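Local structure of transaminase (Bacillus megaterium, 5G0A) at residues G279-Y284 and V347-N352; N204-K207 and L213-V216; F25-E30 and V169-E174; R133-R138 and S313-A318. The protein probably catalyses pyridoxal-5'-phosphate-dependent transfer of amino groups as an S-selective omega-transaminase of the class-III aminotransferase family. All coordinates share one frame; numbering follows the deposited sequence.

Interaction 1: G279-Y284 and V347-N352; sequences GKWFGY and VMMEEN
W281 meets M348 and M349 in a Met-aromatic contact that ties the loop between strands 265-269 and 293-296 to the last turn of helix 335-350. The contact is entirely apolar across the two segments: no hydrogen bond joins them, and the benzo half of the indole does all the touching on the loop side.

The sulfur-aromatic part belongs to M348. Its SD lies 4.9 Å from the centroid of the six-membered ring of W281 and 64° off the ring normal, an oblique approach in which W281 CZ3 is the nearest ring atom, 3.8 Å from M348 SD. The two side chains run side by side in opposite senses, and M348 CB also approaches W281 CH2, at 4.1 Å.

The carbon-carbon part belongs to M349, which crosses the indole at about a right angle. W281 lets its ring reach the helix by holding CG beside its own backbone N, opposite the carbonyl carbon (chi1 -83°).

Beyond the pair, helix 92-105 contributes I105 against W281 and I100 and D104 against M349, while V354 of helix 353-374 also touches W281. Helix 335-350 stops just past this contact in a Schellman motif, with N352 at positive phi and its N weakly bonded back to M349 O; in the same last turn, E350 and E351 both form salt bridges with K70. At the tip of the indole, M349 CG sits astride one ring bond, 3.6 Å from both W281 CH2 and W281 CZ2.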
loop_
_atom_site.group_PDB
_atom_site.type_symbol
_atom_site.label_atom_id
_atom_site.label_comp_id
_atom_site.label_asym_id
_atom_site.label_seq_id
_atom_site.Cartn_x
_atom_site.Cartn_y
_atom_site.Cartn_z
ATOM N N GLY B 279 15.826 7.752 35.437
ATOM C CA GLY B 279 16.805 7.520 36.525
ATOM C C GLY B 279 17.996 6.662 36.149
ATOM O O GLY B 279 18.801 6.288 37.014
ATOM N N LYS B 280 18.087 6.311 34.861
ATOM C CA LYS B 280 19.291 5.747 34.254
ATOM C C LYS B 280 19.499 6.532 32.959
ATOM O O LYS B 280 18.620 7.327 32.587
ATOM C CB LYS B 280 19.122 4.247 33.967
ATOM C CG LYS B 280 19.036 3.390 35.232
ATOM C CD LYS B 280 19.038 1.900 34.926
ATOM C CE LYS B 280 19.064 1.088 36.229
ATOM N NZ LYS B 280 20.429 1.080 36.847
ATOM N N TRP B 281 20.638 6.357 32.301
ATOM C CA TRP B 281 20.878 7.100 31.045
ATOM C C TRP B 281 19.747 6.824 30.045
ATOM O O TRP B 281 19.187 7.758 29.458
ATOM C CB TRP B 281 22.231 6.799 30.448
ATOM C CG TRP B 281 23.301 7.647 31.101
ATOM C CD1 TRP B 281 24.250 7.217 31.991
ATOM C CD2 TRP B 281 23.508 9.059 30.936
ATOM N NE1 TRP B 281 25.042 8.285 32.400
ATOM C CE2 TRP B 281 24.627 9.418 31.748
ATOM C CE3 TRP B 281 22.879 10.054 30.174
ATOM C CZ2 TRP B 281 25.107 10.724 31.826
ATOM C CZ3 TRP B 281 23.369 11.367 30.248
ATOM C CH2 TRP B 281 24.469 11.687 31.066
ATOM N N PHE B 282 19.388 5.547 29.896
ATOM C CA PHE B 282 18.306 5.171 28.963
ATOM C C PHE B 282 17.330 4.185 29.578
ATOM O O PHE B 282 17.709 3.382 30.434
ATOM C CB PHE B 282 18.892 4.577 27.687
ATOM C CG PHE B 282 19.679 5.559 26.887
ATOM C CD1 PHE B 282 19.020 6.489 26.094
ATOM C CD2 PHE B 282 21.064 5.582 26.941
ATOM C CE1 PHE B 282 19.750 7.421 25.337
ATOM C CE2 PHE B 282 21.797 6.494 26.192
ATOM C CZ PHE B 282 21.142 7.429 25.409
ATOM N N GLY B 283 16.075 4.264 29.141
ATOM C CA GLY B 283 15.005 3.411 29.660
ATOM C C GLY B 283 15.312 1.930 29.566
ATOM O O GLY B 283 14.993 1.182 30.504
ATOM N N TYR B 284 15.923 1.496 28.467
ATOM C CA TYR B 284 16.199 0.052 28.283
ATOM C C TYR B 284 17.155 -0.485 29.343
ATOM O O TYR B 284 17.197 -1.690 29.586
ATOM C CB TYR B 284 16.727 -0.296 26.867
ATOM C CG TYR B 284 18.151 0.152 26.576
ATOM C CD1 TYR B 284 19.245 -0.647 26.943
ATOM C CD2 TYR B 284 18.401 1.363 25.920
ATOM C CE1 TYR B 284 20.538 -0.253 26.673
ATOM C CE2 TYR B 284 19.705 1.776 25.642
ATOM C CZ TYR B 284 20.765 0.967 26.046
ATOM O OH TYR B 284 22.051 1.347 25.778
ATOM N N VAL B 347 26.731 19.011 30.890
ATOM C CA VAL B 347 26.120 19.445 32.155
ATOM C C VAL B 347 25.464 18.277 32.898
ATOM O O VAL B 347 25.644 18.106 34.111
ATOM C CB VAL B 347 25.101 20.605 31.952
ATOM C CG1 VAL B 347 24.416 20.951 33.275
ATOM C CG2 VAL B 347 25.788 21.840 31.378
ATOM N N MET B 348 24.684 17.482 32.159
ATOM C CA MET B 348 24.069 16.281 32.691
ATOM C C MET B 348 25.110 15.358 33.350
ATOM O O MET B 348 24.882 14.858 34.441
ATOM C CB MET B 348 23.327 15.569 31.556
ATOM C CG MET B 348 21.960 15.079 31.949
ATOM S SD MET B 348 21.125 14.361 30.528
ATOM C CE MET B 348 19.910 15.645 30.165
ATOM N N MET B 349 26.252 15.147 32.704
ATOM C CA MET B 349 27.305 14.290 33.249
ATOM C C MET B 349 28.005 14.923 34.461
ATOM O O MET B 349 28.179 14.274 35.506
ATOM C CB MET B 349 28.344 13.945 32.173
ATOM C CG MET B 349 27.848 12.977 31.098
ATOM S SD MET B 349 29.141 12.518 29.923
ATOM C CE MET B 349 29.469 14.113 29.175
ATOM N N GLU B 350 28.403 16.184 34.311
ATOM C CA GLU B 350 29.215 16.868 35.328
ATOM C C GLU B 350 28.450 17.085 36.637
ATOM O O GLU B 350 29.051 17.053 37.726
ATOM C CB GLU B 350 29.756 18.197 34.785
ATOM C CG GLU B 350 28.944 19.420 35.176
ATOM C CD GLU B 350 29.195 20.641 34.310
ATOM O OE1 GLU B 350 30.097 20.606 33.447
ATOM O OE2 GLU B 350 28.467 21.641 34.497
ATOM N N GLU B 351 27.136 17.314 36.537
ATOM C CA GLU B 351 26.315 17.614 37.707
ATOM C C GLU B 351 25.507 16.418 38.169
ATOM O O GLU B 351 24.688 16.528 39.086
ATOM C CB GLU B 351 25.408 18.828 37.462
ATOM C CG GLU B 351 26.199 20.090 37.119
ATOM C CD GLU B 351 25.366 21.361 37.072
ATOM O OE1 GLU B 351 24.192 21.349 37.491
ATOM O OE2 GLU B 351 25.904 22.391 36.607
ATOM N N ASN B 352 25.746 15.274 37.521
ATOM C CA ASN B 352 25.146 14.009 37.934
ATOM C C ASN B 352 23.605 14.070 37.929
ATOM O O ASN B 352 22.937 13.657 38.875
ATOM C CB ASN B 352 25.724 13.586 39.311
ATOM C CG ASN B 352 27.254 13.682 39.360
ATOM O OD1 ASN B 352 27.966 13.014 38.602
ATOM N ND2 ASN B 352 27.759 14.525 40.246
#

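Interaction 2: N204-K207 and L213-V216; sequences NLLK and LLSV. Unlike the reference sequence in segment 204-207: L205 (reference Cys).
L206 and L214 set their side chains obliquely against each other where a loop folds back onto the first turn of helix 214-226. The two methyls of L214 divide the contact: CD2 lies 3.6 Å from L206 CB and 3.7 Å from L206 CD1. The other methyl, L214 CD1, bears on backbone instead, 3.5 Å from K207 C. This spread goes with a first torsion of -101°, twisted away from a staggered value.

L213 and K207, joined by a single backbone bridge, form a second crossing. L213 CD2 fits beside the extended aliphatic chain of K207, 3.8 Å from its CG, and also touches L205 CB, two residues before K207. P248 of a loop and Y251 of helix 251-262 pack on L213, and F198 packs on L214.

Between the two leucine contacts runs the polar link. L214 N donates to L206 O over 2.9 Å. Water 1 donates to the same oxygen and accepts from S215 N. L213 occupies the N-cap position with a side chain that has no polar atom to offer, which is consistent with the L206 carbonyl, directly to L214 N and through water to S215 N, serving the first helix amides in place of a side-chain cap, with leucine methyls flanking the bond.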
loop_
_atom_site.group_PDB
_atom_site.type_symbol
_atom_site.label_atom_id
_atom_site.label_comp_id
_atom_site.label_asym_id
_atom_site.label_seq_id
_atom_site.Cartn_x
_atom_site.Cartn_y
_atom_site.Cartn_z
ATOM N N ASN B 204 -2.079 -9.241 37.457
ATOM C CA ASN B 204 -0.939 -10.016 36.969
ATOM C C ASN B 204 -1.034 -10.217 35.463
ATOM O O ASN B 204 -2.122 -10.463 34.938
ATOM C CB ASN B 204 -0.877 -11.396 37.632
ATOM C CG ASN B 204 -0.951 -11.341 39.148
ATOM O OD1 ASN B 204 -0.303 -10.515 39.792
ATOM N ND2 ASN B 204 -1.735 -12.247 39.727
ATOM N N LEU B 205 0.104 -10.120 34.777
ATOM C CA LEU B 205 0.152 -10.337 33.330
ATOM C C LEU B 205 0.247 -11.822 33.015
ATOM O O LEU B 205 1.081 -12.525 33.582
ATOM C CB LEU B 205 1.323 -9.576 32.688
ATOM C CG LEU B 205 1.228 -8.056 32.497
ATOM C CD1 LEU B 205 -0.046 -7.664 31.763
ATOM C CD2 LEU B 205 1.346 -7.294 33.814
ATOM N N LEU B 206 -0.608 -12.284 32.103
ATOM C CA LEU B 206 -0.720 -13.705 31.771
ATOM C C LEU B 206 0.502 -14.281 31.042
ATOM O O LEU B 206 1.021 -13.676 30.105
ATOM C CB LEU B 206 -1.976 -13.957 30.932
ATOM C CG LEU B 206 -3.381 -13.737 31.508
ATOM C CD1 LEU B 206 -4.400 -13.973 30.410
ATOM C CD2 LEU B 206 -3.670 -14.644 32.692
ATOM N N LYS B 207 0.938 -15.456 31.494
ATOM C CA LYS B 207 2.036 -16.209 30.882
ATOM C C LYS B 207 1.541 -17.600 30.510
ATOM O O LYS B 207 0.610 -18.118 31.133
ATOM C CB LYS B 207 3.216 -16.365 31.847
ATOM C CG LYS B 207 3.706 -15.099 32.525
ATOM C CD LYS B 207 4.914 -15.413 33.395
ATOM C CE LYS B 207 5.585 -14.149 33.906
ATOM N NZ LYS B 207 6.970 -14.427 34.379
ATOM N N LEU B 213 5.348 -14.521 28.254
ATOM C CA LEU B 213 4.214 -13.611 28.364
ATOM C C LEU B 213 3.334 -13.805 27.137
ATOM O O LEU B 213 3.836 -13.982 26.021
ATOM C CB LEU B 213 4.682 -12.154 28.480
ATOM C CG LEU B 213 5.295 -11.705 29.809
ATOM C CD1 LEU B 213 5.918 -10.318 29.668
ATOM C CD2 LEU B 213 4.259 -11.686 30.921
ATOM N N LEU B 214 2.020 -13.789 27.346
ATOM C CA LEU B 214 1.066 -13.994 26.259
ATOM C C LEU B 214 1.207 -12.924 25.171
ATOM O O LEU B 214 1.078 -13.219 23.977
ATOM C CB LEU B 214 -0.375 -14.040 26.786
ATOM C CG LEU B 214 -1.043 -15.413 26.961
ATOM C CD1 LEU B 214 -0.211 -16.386 27.782
ATOM C CD2 LEU B 214 -2.439 -15.260 27.556
ATOM N N SER B 215 1.460 -11.689 25.597
ATOM C CA SER B 215 1.740 -10.610 24.652
ATOM C C SER B 215 2.907 -10.967 23.734
ATOM O O SER B 215 2.821 -10.769 22.515
ATOM C CB SER B 215 2.015 -9.297 25.390
ATOM O OG SER B 215 3.180 -9.434 26.173
ATOM N N VAL B 216 4.006 -11.449 24.323
ATOM C CA VAL B 216 5.173 -11.893 23.562
ATOM C C VAL B 216 4.854 -13.104 22.677
ATOM O O VAL B 216 5.250 -13.162 21.498
ATOM C CB VAL B 216 6.377 -12.189 24.492
ATOM C CG1 VAL B 216 7.538 -12.785 23.706
ATOM C CG2 VAL B 216 6.805 -10.921 25.243
HETATM O O HOH W 1 1.070 -11.209 28.434
#

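Interaction 3: F25-E30 and V169-E174; sequences FSTQNE and VGENSE
T27 and E171 clasp through a short hydrogen bond, 2.5 Å from T27 OG1 to E171 OE2, the tight part of the contact. It joins the loop between helix 10-20 and strand 38-40 to that between strands 168-169 and 177-178, at the interface with the second subunit. The hydroxyl comes in on the anti side of the carboxylate oxygen, 27° out of its plane. T27 CG2 packs against the stem of the same glutamate, 3.7 Å from E171 CB, the side chains crossing at about a right angle. E171 reaches across because its CG stands opposite the backbone N (chi1 -175°) and the chain stays extended.

T27 OG1 also accepts from E30 N over 3.2 Å in an ST motif, while T27 N returns a bond to the anti lone pair of E30 OE2 at 2.8 Å. A valine here would probably leave E171 OE2 without its donor and the amide of E30 without this acceptor, setting the glutamate free to swing.

The loose, solvent side is made by N29 and E30, whose CB atoms approach E171 OE2 no closer than 4.0 Å. R324 of the second subunit enters here, in a salt bridge with E30 and a hydrogen bond with N172. E30 OE1 and E171 OE2 lie 4.4 Å apart; such like charges would tend to repel, and the arginine is likely to ease that strain.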
loop_
_atom_site.group_PDB
_atom_site.type_symbol
_atom_site.label_atom_id
_atom_site.label_comp_id
_atom_site.label_asym_id
_atom_site.label_seq_id
_atom_site.Cartn_x
_atom_site.Cartn_y
_atom_site.Cartn_z
ATOM N N PHE B 25 -5.369 20.386 18.607
ATOM C CA PHE B 25 -6.151 19.903 19.765
ATOM C C PHE B 25 -7.379 20.722 20.173
ATOM O O PHE B 25 -8.282 20.186 20.800
ATOM C CB PHE B 25 -5.247 19.584 20.965
ATOM C CG PHE B 25 -4.174 18.595 20.633
ATOM C CD1 PHE B 25 -4.471 17.235 20.547
ATOM C CD2 PHE B 25 -2.871 19.026 20.355
ATOM C CE1 PHE B 25 -3.484 16.314 20.199
ATOM C CE2 PHE B 25 -1.881 18.103 20.022
ATOM C CZ PHE B 25 -2.188 16.753 19.938
ATOM N N SER B 26 -7.409 21.997 19.789
ATOM C CA SER B 26 -8.535 22.889 20.055
ATOM C C SER B 26 -9.107 23.392 18.736
ATOM O O SER B 26 -8.378 23.665 17.794
ATOM C CB SER B 26 -8.101 24.118 20.871
ATOM O OG SER B 26 -7.444 23.775 22.079
ATOM N N THR B 27 -10.422 23.551 18.677
ATOM C CA THR B 27 -11.018 24.293 17.590
ATOM C C THR B 27 -10.666 25.781 17.818
ATOM O O THR B 27 -10.320 26.183 18.934
ATOM C CB THR B 27 -12.557 24.139 17.549
ATOM O OG1 THR B 27 -13.116 24.778 18.705
ATOM C CG2 THR B 27 -12.977 22.643 17.535
ATOM N N GLN B 28 -10.762 26.570 16.758
ATOM C CA GLN B 28 -10.504 28.008 16.811
ATOM C C GLN B 28 -11.467 28.660 17.815
ATOM O O GLN B 28 -11.059 29.508 18.617
ATOM C CB GLN B 28 -10.680 28.603 15.415
ATOM C CG GLN B 28 -10.460 30.112 15.260
ATOM C CD GLN B 28 -9.014 30.562 15.433
ATOM O OE1 GLN B 28 -8.098 29.758 15.610
ATOM N NE2 GLN B 28 -8.807 31.875 15.376
ATOM N N ASN B 29 -12.724 28.228 17.784
ATOM C CA ASN B 29 -13.764 28.832 18.651
ATOM C C ASN B 29 -13.598 28.590 20.143
ATOM O O ASN B 29 -13.982 29.435 20.971
ATOM C CB ASN B 29 -15.164 28.389 18.186
ATOM C CG ASN B 29 -15.600 29.091 16.913
ATOM O OD1 ASN B 29 -15.017 30.092 16.509
ATOM N ND2 ASN B 29 -16.625 28.570 16.280
ATOM N N GLU B 30 -13.021 27.452 20.504
ATOM C CA GLU B 30 -12.804 27.147 21.909
ATOM C C GLU B 30 -11.419 27.590 22.394
ATOM O O GLU B 30 -11.144 27.601 23.593
ATOM C CB GLU B 30 -13.040 25.656 22.173
ATOM C CG GLU B 30 -11.905 24.739 21.711
ATOM C CD GLU B 30 -12.266 23.270 21.779
ATOM O OE1 GLU B 30 -13.037 22.865 22.680
ATOM O OE2 GLU B 30 -11.794 22.510 20.913
ATOM N N VAL B 169 -10.865 15.418 14.740
ATOM C CA VAL B 169 -12.023 14.967 15.507
ATOM C C VAL B 169 -12.940 16.162 15.732
ATOM O O VAL B 169 -12.573 17.308 15.419
ATOM C CB VAL B 169 -11.641 14.241 16.819
ATOM C CG1 VAL B 169 -10.983 12.890 16.524
ATOM C CG2 VAL B 169 -10.730 15.101 17.684
ATOM N N GLY B 170 -14.133 15.890 16.250
ATOM C CA GLY B 170 -15.127 16.930 16.449
ATOM C C GLY B 170 -14.962 17.638 17.776
ATOM O O GLY B 170 -14.173 17.229 18.631
ATOM N N GLU B 171 -15.736 18.703 17.939
ATOM C CA GLU B 171 -15.726 19.514 19.142
ATOM C C GLU B 171 -16.810 18.974 20.069
ATOM O O GLU B 171 -17.982 19.272 19.877
ATOM C CB GLU B 171 -16.024 20.959 18.744
ATOM C CG GLU B 171 -15.952 22.000 19.842
ATOM C CD GLU B 171 -16.361 23.365 19.324
ATOM O OE1 GLU B 171 -17.526 23.510 18.886
ATOM O OE2 GLU B 171 -15.518 24.284 19.324
ATOM N N ASN B 172 -16.413 18.155 21.045
ATOM C CA ASN B 172 -17.343 17.574 22.035
ATOM C C ASN B 172 -18.399 16.669 21.403
ATOM O O ASN B 172 -19.556 16.628 21.829
ATOM C CB ASN B 172 -17.984 18.675 22.895
ATOM C CG ASN B 172 -16.953 19.613 23.496
ATOM O OD1 ASN B 172 -15.940 19.170 24.043
ATOM N ND2 ASN B 172 -17.205 20.919 23.393
ATOM N N SER B 173 -17.981 15.962 20.362
ATOM C CA SER B 173 -18.805 14.974 19.690
ATOM C C SER B 173 -17.877 13.898 19.146
ATOM O O SER B 173 -16.872 14.210 18.511
ATOM C CB SER B 173 -19.601 15.624 18.555
ATOM O OG SER B 173 -20.095 14.651 17.648
ATOM N N GLU B 174 -18.198 12.640 19.421
ATOM C CA GLU B 174 -17.419 11.521 18.893
ATOM C C GLU B 174 -18.196 10.809 17.788
ATOM O O GLU B 174 -18.442 9.600 17.855
ATOM C CB GLU B 174 -17.000 10.560 20.011
ATOM C CG GLU B 174 -15.886 11.099 20.900
ATOM C CD GLU B 174 -15.191 10.013 21.699
ATOM O OE1 GLU B 174 -15.836 9.430 22.595
ATOM O OE2 GLU B 174 -13.994 9.749 21.442
#

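Interaction 4: R133-R138 and S313-A318; sequences RLYTNR and SKEIAA. Unlike the reference sequence in segment 313-318: A318 (reference Glu).
Y135 lays one face of its ring on I316, bringing the C-terminal turn of helix 121-136 against the first turn of helix 314-321. From CB, a chi1 of 176° throws the ring outward, away from the backbone N, across to the other helix. CG then meets I316 CG1 at 4.0 Å, and that carbon sits almost exactly over the ring centre, 3.9 Å from the Y135 centroid and 8° off the normal, a clear CH-pi contact. Further out, CD1 touches the backbone at I316 CA, and CE1 lies 3.8 Å from E315 O, which approaches obliquely.

At the tip, OH comes to 3.2 Å from E315 CD. The phenol and the carboxylate make no hydrogen bond: E315 OE1 is 3.4 Å from Y135 OH, too badly angled for a bond. E315 OE2 bonds instead to a triethylene glycol, probably from crystallisation. With an alanine at Y135, I316 CG1 would probably lose the flat surface it rests on, and a gap would open between the two helices.

Helix 121-136 ends in a Schellman motif at N137, and helix 314-321 begins with S313 as N-cap, its OG accepting from I316 N. L265 of strand 265-269 touches both Y135 and I316, and F319 adds an edge-to-face contact with the tyrosine. This is helix-helix packing beside the central mixed sheet of the large domain of fold-type I PLP enzymes.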
loop_
_atom_site.group_PDB
_atom_site.type_symbol
_atom_site.label_atom_id
_atom_site.label_comp_id
_atom_site.label_asym_id
_atom_site.label_seq_id
_atom_site.Cartn_x
_atom_site.Cartn_y
_atom_site.Cartn_z
ATOM N N ARG B 133 15.324 -1.563 7.785
ATOM C CA ARG B 133 14.870 -2.194 6.528
ATOM C C ARG B 133 15.992 -2.421 5.547
ATOM O O ARG B 133 16.058 -3.491 4.922
ATOM C CB ARG B 133 13.711 -1.383 5.901
ATOM C CG ARG B 133 12.471 -1.460 6.781
ATOM C CD ARG B 133 11.422 -0.416 6.366
ATOM N NE ARG B 133 10.091 -0.838 6.799
ATOM C CZ ARG B 133 9.138 -0.033 7.240
ATOM N NH1 ARG B 133 9.346 1.285 7.337
ATOM N NH2 ARG B 133 7.960 -0.561 7.584
ATOM N N LEU B 134 16.897 -1.445 5.415
ATOM C CA LEU B 134 18.035 -1.613 4.516
ATOM C C LEU B 134 18.987 -2.711 5.020
ATOM O O LEU B 134 19.445 -3.539 4.216
ATOM C CB LEU B 134 18.823 -0.323 4.318
ATOM C CG LEU B 134 18.162 0.742 3.416
ATOM C CD1 LEU B 134 18.788 2.108 3.676
ATOM C CD2 LEU B 134 18.153 0.401 1.916
ATOM N N TYR B 135 19.280 -2.701 6.316
ATOM C CA TYR B 135 20.248 -3.699 6.846
ATOM C C TYR B 135 19.723 -5.123 6.651
ATOM O O TYR B 135 20.460 -6.046 6.229
ATOM C CB TYR B 135 20.510 -3.418 8.338
ATOM C CG TYR B 135 21.403 -4.461 8.969
ATOM C CD1 TYR B 135 22.779 -4.430 8.771
ATOM C CD2 TYR B 135 20.843 -5.499 9.711
ATOM C CE1 TYR B 135 23.588 -5.413 9.330
ATOM C CE2 TYR B 135 21.644 -6.482 10.281
ATOM C CZ TYR B 135 22.997 -6.427 10.077
ATOM O OH TYR B 135 23.757 -7.430 10.649
ATOM N N THR B 136 18.458 -5.315 6.994
ATOM C CA THR B 136 17.874 -6.658 6.919
ATOM C C THR B 136 17.438 -6.994 5.501
ATOM O O THR B 136 17.239 -8.171 5.178
ATOM C CB THR B 136 16.670 -6.817 7.844
ATOM O OG1 THR B 136 15.645 -5.875 7.448
ATOM C CG2 THR B 136 17.060 -6.643 9.378
ATOM N N ASN B 137 17.285 -5.959 4.661
ATOM C CA ASN B 137 16.638 -6.102 3.324
ATOM C C ASN B 137 15.236 -6.723 3.454
ATOM O O ASN B 137 14.871 -7.647 2.700
ATOM C CB ASN B 137 17.517 -6.916 2.352
ATOM C CG ASN B 137 17.095 -6.766 0.888
ATOM O OD1 ASN B 137 17.225 -7.714 0.083
ATOM N ND2 ASN B 137 16.630 -5.578 0.523
ATOM N N ARG B 138 14.464 -6.228 4.420
ATOM C CA ARG B 138 13.122 -6.755 4.722
ATOM C C ARG B 138 12.165 -5.597 4.990
ATOM O O ARG B 138 12.591 -4.575 5.542
ATOM C CB ARG B 138 13.127 -7.630 5.981
ATOM C CG ARG B 138 14.026 -8.860 5.906
ATOM C CD ARG B 138 13.988 -9.534 7.261
ATOM N NE ARG B 138 15.062 -10.529 7.357
ATOM C CZ ARG B 138 15.478 -11.035 8.522
ATOM N NH1 ARG B 138 14.922 -10.623 9.658
ATOM N NH2 ARG B 138 16.478 -11.933 8.534
ATOM N N SER B 313 23.912 -0.276 16.074
ATOM C CA SER B 313 24.954 -1.225 16.547
ATOM C C SER B 313 26.204 -1.232 15.672
ATOM O O SER B 313 26.183 -0.792 14.524
ATOM C CB SER B 313 24.366 -2.644 16.625
ATOM O OG SER B 313 24.082 -3.118 15.316
ATOM N N LYS B 314 27.295 -1.778 16.203
ATOM C CA LYS B 314 28.511 -1.925 15.431
ATOM C C LYS B 314 28.272 -2.727 14.149
ATOM O O LYS B 314 28.819 -2.398 13.103
ATOM C CB LYS B 314 29.580 -2.617 16.284
ATOM C CG LYS B 314 30.037 -1.755 17.444
ATOM C CD LYS B 314 31.210 -2.390 18.185
ATOM C CE LYS B 314 31.863 -1.376 19.107
ATOM N NZ LYS B 314 31.070 -1.101 20.324
ATOM N N GLU B 315 27.460 -3.777 14.230
ATOM C CA GLU B 315 27.239 -4.607 13.040
ATOM C C GLU B 315 26.428 -3.845 11.977
ATOM O O GLU B 315 26.730 -3.939 10.802
ATOM C CB GLU B 315 26.654 -5.993 13.367
ATOM C CG GLU B 315 25.193 -6.036 13.720
ATOM C CD GLU B 315 24.606 -7.449 13.783
ATOM O OE1 GLU B 315 25.303 -8.468 13.493
ATOM O OE2 GLU B 315 23.423 -7.526 14.139
ATOM N N ILE B 316 25.430 -3.088 12.414
ATOM C CA ILE B 316 24.650 -2.259 11.473
ATOM C C ILE B 316 25.516 -1.168 10.840
ATOM O O ILE B 316 25.512 -0.977 9.615
ATOM C CB ILE B 316 23.353 -1.715 12.130
ATOM C CG1 ILE B 316 22.413 -2.887 12.467
ATOM C CG2 ILE B 316 22.682 -0.694 11.202
ATOM C CD1 ILE B 316 21.216 -2.476 13.333
ATOM N N ALA B 317 26.292 -0.470 11.671
ATOM C CA ALA B 317 27.241 0.530 11.175
ATOM C C ALA B 317 28.231 -0.026 10.156
ATOM O O ALA B 317 28.515 0.607 9.152
ATOM C CB ALA B 317 27.979 1.187 12.333
ATOM N N ALA B 318 28.752 -1.228 10.409
ATOM C CA ALA B 318 29.734 -1.814 9.495
ATOM C C ALA B 318 29.104 -2.086 8.118
ATOM O O ALA B 318 29.734 -1.878 7.090
ATOM C CB ALA B 318 30.317 -3.098 10.096
#

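In the fold
The four contacts lie far apart, their centres 28 to 44 Å from one another, and none touches another. Each is partly buried. Interaction 1, about 16 Å from the chain centre, is purely apolar, whereas interactions 2, 3 and 4 lie about 24 to 25 Å out and bring in water, carboxylates or a phenol. Interactions 1, 2 and 4 all involve helix ends: a C-terminus in 1, an N-terminus in 2 and one of each in 4. Interaction 3 joins two loops and, unlike 1, borders the second subunit with charged partners; interaction 4 borders it too, through packing. Along the chain, interaction 4 alternates with 1 and with 3, and spans 2.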